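Local atomic coordinates of alpha,alpha-trehalose-phosphate synthase (UDP-forming) (Burkholderia multivorans, PDB entry 5UOF), a protein that belongs to glycosyltransferase family 20 and has the GT-B fold of two Rossmann-like domains. Residues Asp389-Ala401 against Leu405-Ser417. Residues are numbered along the deposited sequence; the frame is centred on the assembly and turned at random.
Sequences DPGVLVLSEFAGA and LTGALLVNPYDLS
V392 opens the contact by setting CG1 against L409 CD1, 4.0 Å away. A water joins the backbones here: it accepts from L393 N and donates to G407 O. L393 turns CG away from its own backbone N (chi1 173°), and CD2 meets L405 CD1 at 3.7 Å, the two side chains crossing at about a right angle. L393 O accepts from L409 N, the first of three bonds that join strands 392-396 and 409-411 in parallel. V394 lies on the face shared with L409 and V411, and its CG1 touches V411 CG2. L395 faces the other side. Its CB packs on A408 CB at 3.7 Å, and its side chain lies alongside that of L410, pointing the same way, CD2 to CD2. Its backbone N and O bond L409 O and V411 N. S396 OG lies 3.6 Å from P413 CD. It also accepts from F398 N in an ST turn and bonds P369 O. One residue beyond the strand, E397 N extends the pairing with a fourth bond, to V411 O. The E397 carboxylate shares a second water with N412 ND2, weakly on the amide side. Its OE1 forms a salt bridge to R174 of the second subunit, whose backbone O takes N412 ND2. F398 carries E397 CG over one ring face, and N412 OD1 reaches the ring edge 3.6 Å from CE2, with ring and amide planes 84° apart. The same OD1 accepts from Y414 N in an Asx turn. A401 O receives L405 N at 2.9 Å. The two strands are the parallel edge pair of the six-stranded sheet in one Rossmann-like domain, 409-411 outermost and 392-396 next to 364-367. Helix 376-384 packs on L393, L395 and L405; helix 416-428 on V392, L409 and V411.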
loop_
_atom_site.group_PDB
_atom_site.type_symbol
_atom_site.label_atom_id
_atom_site.label_comp_id
_atom_site.label_asym_id
_atom_site.label_seq_id
_atom_site.Cartn_x
_atom_site.Cartn_y
_atom_site.Cartn_z
ATOM N N ASP A 389 28.051 26.998 9.221
ATOM C CA ASP A 389 28.079 25.817 10.078
ATOM C C ASP A 389 26.710 25.147 10.011
ATOM O O ASP A 389 25.948 25.184 10.985
ATOM C CB ASP A 389 28.434 26.207 11.515
ATOM C CG ASP A 389 28.594 24.999 12.444
ATOM O OD1 ASP A 389 28.735 23.862 11.947
ATOM O OD2 ASP A 389 28.567 25.189 13.684
ATOM N N PRO A 390 26.348 24.553 8.877
ATOM C CA PRO A 390 24.950 24.150 8.685
ATOM C C PRO A 390 24.655 22.743 9.180
ATOM O O PRO A 390 25.490 21.841 9.111
ATOM C CB PRO A 390 24.785 24.247 7.161
ATOM C CG PRO A 390 26.137 23.894 6.626
ATOM C CD PRO A 390 27.150 24.401 7.645
ATOM N N GLY A 391 23.434 22.563 9.680
ATOM C CA GLY A 391 22.992 21.252 10.124
ATOM C C GLY A 391 22.754 20.295 8.970
ATOM O O GLY A 391 22.731 20.676 7.799
ATOM N N VAL A 392 22.579 19.014 9.325
ATOM C CA VAL A 392 22.381 17.931 8.368
ATOM C C VAL A 392 20.935 17.472 8.448
ATOM O O VAL A 392 20.415 17.244 9.546
ATOM C CB VAL A 392 23.311 16.744 8.658
ATOM C CG1 VAL A 392 23.007 15.582 7.698
ATOM C CG2 VAL A 392 24.766 17.175 8.571
ATOM N N LEU A 393 20.294 17.331 7.291
ATOM C CA LEU A 393 18.921 16.845 7.234
ATOM C C LEU A 393 18.930 15.342 7.005
ATOM O O LEU A 393 19.498 14.869 6.016
ATOM C CB LEU A 393 18.144 17.538 6.119
ATOM C CG LEU A 393 16.726 17.020 5.835
ATOM C CD1 LEU A 393 15.815 17.307 7.014
ATOM C CD2 LEU A 393 16.196 17.673 4.576
ATOM N N VAL A 394 18.284 14.607 7.908
ATOM C CA VAL A 394 18.021 13.179 7.737
ATOM C C VAL A 394 16.564 13.063 7.326
ATOM O O VAL A 394 15.675 13.491 8.072
ATOM C CB VAL A 394 18.292 12.396 9.029
ATOM C CG1 VAL A 394 17.914 10.937 8.844
ATOM C CG2 VAL A 394 19.776 12.499 9.410
ATOM N N LEU A 395 16.314 12.507 6.140
ATOM C CA LEU A 395 15.016 12.662 5.478
ATOM C C LEU A 395 14.511 11.320 4.978
ATOM O O LEU A 395 15.257 10.576 4.340
ATOM C CB LEU A 395 15.124 13.638 4.297
ATOM C CG LEU A 395 13.843 13.917 3.498
ATOM C CD1 LEU A 395 12.787 14.521 4.384
ATOM C CD2 LEU A 395 14.130 14.861 2.329
ATOM N N SER A 396 13.229 11.036 5.228
ATOM C CA SER A 396 12.603 9.821 4.716
ATOM C C SER A 396 12.468 9.862 3.199
ATOM O O SER A 396 12.020 10.861 2.628
ATOM C CB SER A 396 11.210 9.658 5.323
ATOM O OG SER A 396 10.469 8.660 4.626
ATOM N N GLU A 397 12.806 8.746 2.549
ATOM C CA GLU A 397 12.624 8.629 1.110
ATOM C C GLU A 397 11.159 8.620 0.697
ATOM O O GLU A 397 10.881 8.688 -0.502
ATOM C CB GLU A 397 13.288 7.357 0.588
ATOM C CG GLU A 397 12.712 6.090 1.154
ATOM C CD GLU A 397 13.321 4.875 0.486
ATOM O OE1 GLU A 397 12.825 4.465 -0.584
ATOM O OE2 GLU A 397 14.322 4.360 1.019
ATOM N N PHE A 398 10.233 8.487 1.643
ATOM C CA PHE A 398 8.806 8.509 1.336
ATOM C C PHE A 398 8.174 9.869 1.571
ATOM O O PHE A 398 6.936 9.985 1.518
ATOM C CB PHE A 398 8.069 7.467 2.159
ATOM C CG PHE A 398 8.586 6.061 1.965
ATOM C CD1 PHE A 398 8.395 5.400 0.766
ATOM C CD2 PHE A 398 9.255 5.414 2.992
ATOM C CE1 PHE A 398 8.859 4.099 0.593
ATOM C CE2 PHE A 398 9.728 4.121 2.825
ATOM C CZ PHE A 398 9.529 3.468 1.632
ATOM N N ALA A 399 8.977 10.886 1.858
ATOM C CA ALA A 399 8.497 12.265 1.878
ATOM C C ALA A 399 8.665 12.862 0.488
ATOM O O ALA A 399 9.683 12.645 -0.178
ATOM C CB ALA A 399 9.262 13.098 2.907
ATOM N N GLY A 400 7.645 13.594 0.036
ATOM C CA GLY A 400 7.721 14.200 -1.282
ATOM C C GLY A 400 8.950 15.068 -1.468
ATOM O O GLY A 400 9.485 15.169 -2.579
ATOM N N ALA A 401 9.413 15.705 -0.392
ATOM C CA ALA A 401 10.558 16.610 -0.484
ATOM C C ALA A 401 11.853 15.875 -0.824
ATOM O O ALA A 401 12.816 16.519 -1.264
ATOM C CB ALA A 401 10.733 17.379 0.829
ATOM N N LEU A 405 15.404 17.458 -2.189
ATOM C CA LEU A 405 16.477 17.678 -1.219
ATOM C C LEU A 405 17.502 16.550 -1.317
ATOM O O LEU A 405 17.667 15.719 -0.422
ATOM C CB LEU A 405 15.896 17.813 0.183
ATOM C CG LEU A 405 14.895 18.979 0.322
ATOM C CD1 LEU A 405 14.341 19.060 1.739
ATOM C CD2 LEU A 405 15.519 20.322 -0.094
ATOM N N THR A 406 18.212 16.551 -2.446
ATOM C CA THR A 406 19.160 15.484 -2.736
ATOM C C THR A 406 20.387 15.528 -1.838
ATOM O O THR A 406 21.140 14.545 -1.804
ATOM C CB THR A 406 19.583 15.553 -4.205
ATOM O OG1 THR A 406 20.098 16.857 -4.495
ATOM C CG2 THR A 406 18.378 15.267 -5.115
ATOM N N GLY A 407 20.600 16.626 -1.110
ATOM C CA GLY A 407 21.689 16.700 -0.149
ATOM C C GLY A 407 21.353 16.145 1.218
ATOM O O GLY A 407 22.229 16.064 2.081
ATOM N N ALA A 408 20.094 15.783 1.456
ATOM C CA ALA A 408 19.755 15.104 2.698
ATOM C C ALA A 408 20.392 13.725 2.737
ATOM O O ALA A 408 20.703 13.134 1.702
ATOM C CB ALA A 408 18.236 14.956 2.845
ATOM N N LEU A 409 20.614 13.234 3.954
ATOM C CA LEU A 409 20.852 11.809 4.167
ATOM C C LEU A 409 19.487 11.152 4.080
ATOM O O LEU A 409 18.675 11.271 4.999
ATOM C CB LEU A 409 21.521 11.554 5.515
ATOM C CG LEU A 409 22.984 11.986 5.679
ATOM C CD1 LEU A 409 23.495 11.621 7.077
ATOM C CD2 LEU A 409 23.886 11.329 4.610
ATOM N N LEU A 410 19.220 10.478 2.959
ATOM C CA LEU A 410 17.923 9.844 2.735
ATOM C C LEU A 410 17.893 8.469 3.382
ATOM O O LEU A 410 18.835 7.684 3.226
ATOM C CB LEU A 410 17.645 9.710 1.241
ATOM C CG LEU A 410 17.583 11.061 0.532
ATOM C CD1 LEU A 410 17.721 10.884 -0.974
ATOM C CD2 LEU A 410 16.273 11.779 0.890
ATOM N N VAL A 411 16.799 8.162 4.083
ATOM C CA VAL A 411 16.694 6.884 4.779
ATOM C C VAL A 411 15.315 6.270 4.566
ATOM O O VAL A 411 14.331 6.946 4.246
ATOM C CB VAL A 411 16.971 7.015 6.290
ATOM C CG1 VAL A 411 18.388 7.515 6.519
ATOM C CG2 VAL A 411 15.960 7.953 6.936
ATOM N N ASN A 412 15.264 4.967 4.765
ATOM C CA ASN A 412 14.008 4.243 4.797
ATOM C C ASN A 412 13.608 4.095 6.258
ATOM O O ASN A 412 14.289 3.377 7.004
ATOM C CB ASN A 412 14.176 2.873 4.132
ATOM C CG ASN A 412 12.861 2.108 4.012
ATOM O OD1 ASN A 412 11.988 2.230 4.860
ATOM N ND2 ASN A 412 12.734 1.293 2.963
ATOM N N PRO A 413 12.537 4.745 6.717
ATOM C CA PRO A 413 12.216 4.717 8.155
ATOM C C PRO A 413 11.774 3.355 8.663
ATOM O O PRO A 413 11.723 3.163 9.889
ATOM C CB PRO A 413 11.095 5.759 8.289
ATOM C CG PRO A 413 10.460 5.807 6.933
ATOM C CD PRO A 413 11.570 5.538 5.940
ATOM N N TYR A 414 11.485 2.397 7.779
ATOM C CA TYR A 414 11.238 1.022 8.188
ATOM C C TYR A 414 12.520 0.264 8.491
ATOM O O TYR A 414 12.459 -0.902 8.882
ATOM C CB TYR A 414 10.454 0.289 7.109
ATOM C CG TYR A 414 9.086 0.897 6.928
ATOM C CD1 TYR A 414 8.027 0.512 7.743
ATOM C CD2 TYR A 414 8.862 1.882 5.975
ATOM C CE1 TYR A 414 6.772 1.064 7.596
ATOM C CE2 TYR A 414 7.592 2.449 5.816
ATOM C CZ TYR A 414 6.563 2.038 6.633
ATOM O OH TYR A 414 5.307 2.572 6.495
ATOM N N ASP A 415 13.668 0.901 8.326
ATOM C CA ASP A 415 14.964 0.302 8.610
ATOM C C ASP A 415 15.559 1.105 9.766
ATOM O O ASP A 415 16.275 2.082 9.545
ATOM C CB ASP A 415 15.819 0.336 7.358
ATOM C CG ASP A 415 17.136 -0.391 7.515
ATOM O OD1 ASP A 415 17.524 -0.733 8.657
ATOM O OD2 ASP A 415 17.789 -0.623 6.476
ATOM N N LEU A 416 15.253 0.698 11.001
ATOM C CA LEU A 416 15.690 1.473 12.162
ATOM C C LEU A 416 17.205 1.575 12.226
ATOM O O LEU A 416 17.746 2.615 12.622
ATOM C CB LEU A 416 15.157 0.863 13.458
ATOM C CG LEU A 416 13.637 0.731 13.570
ATOM C CD1 LEU A 416 13.262 0.115 14.911
ATOM C CD2 LEU A 416 12.994 2.087 13.395
ATOM N N SER A 417 17.907 0.506 11.854
ATOM C CA SER A 417 19.363 0.559 11.897
ATOM C C SER A 417 19.913 1.544 10.874
ATOM O O SER A 417 20.887 2.249 11.156
ATOM C CB SER A 417 19.952 -0.826 11.684
ATOM O OG SER A 417 19.684 -1.628 12.817
HETATM O O HOH W 1 21.996 17.656 4.714
HETATM O O HOH W 2 14.975 1.925 0.518
#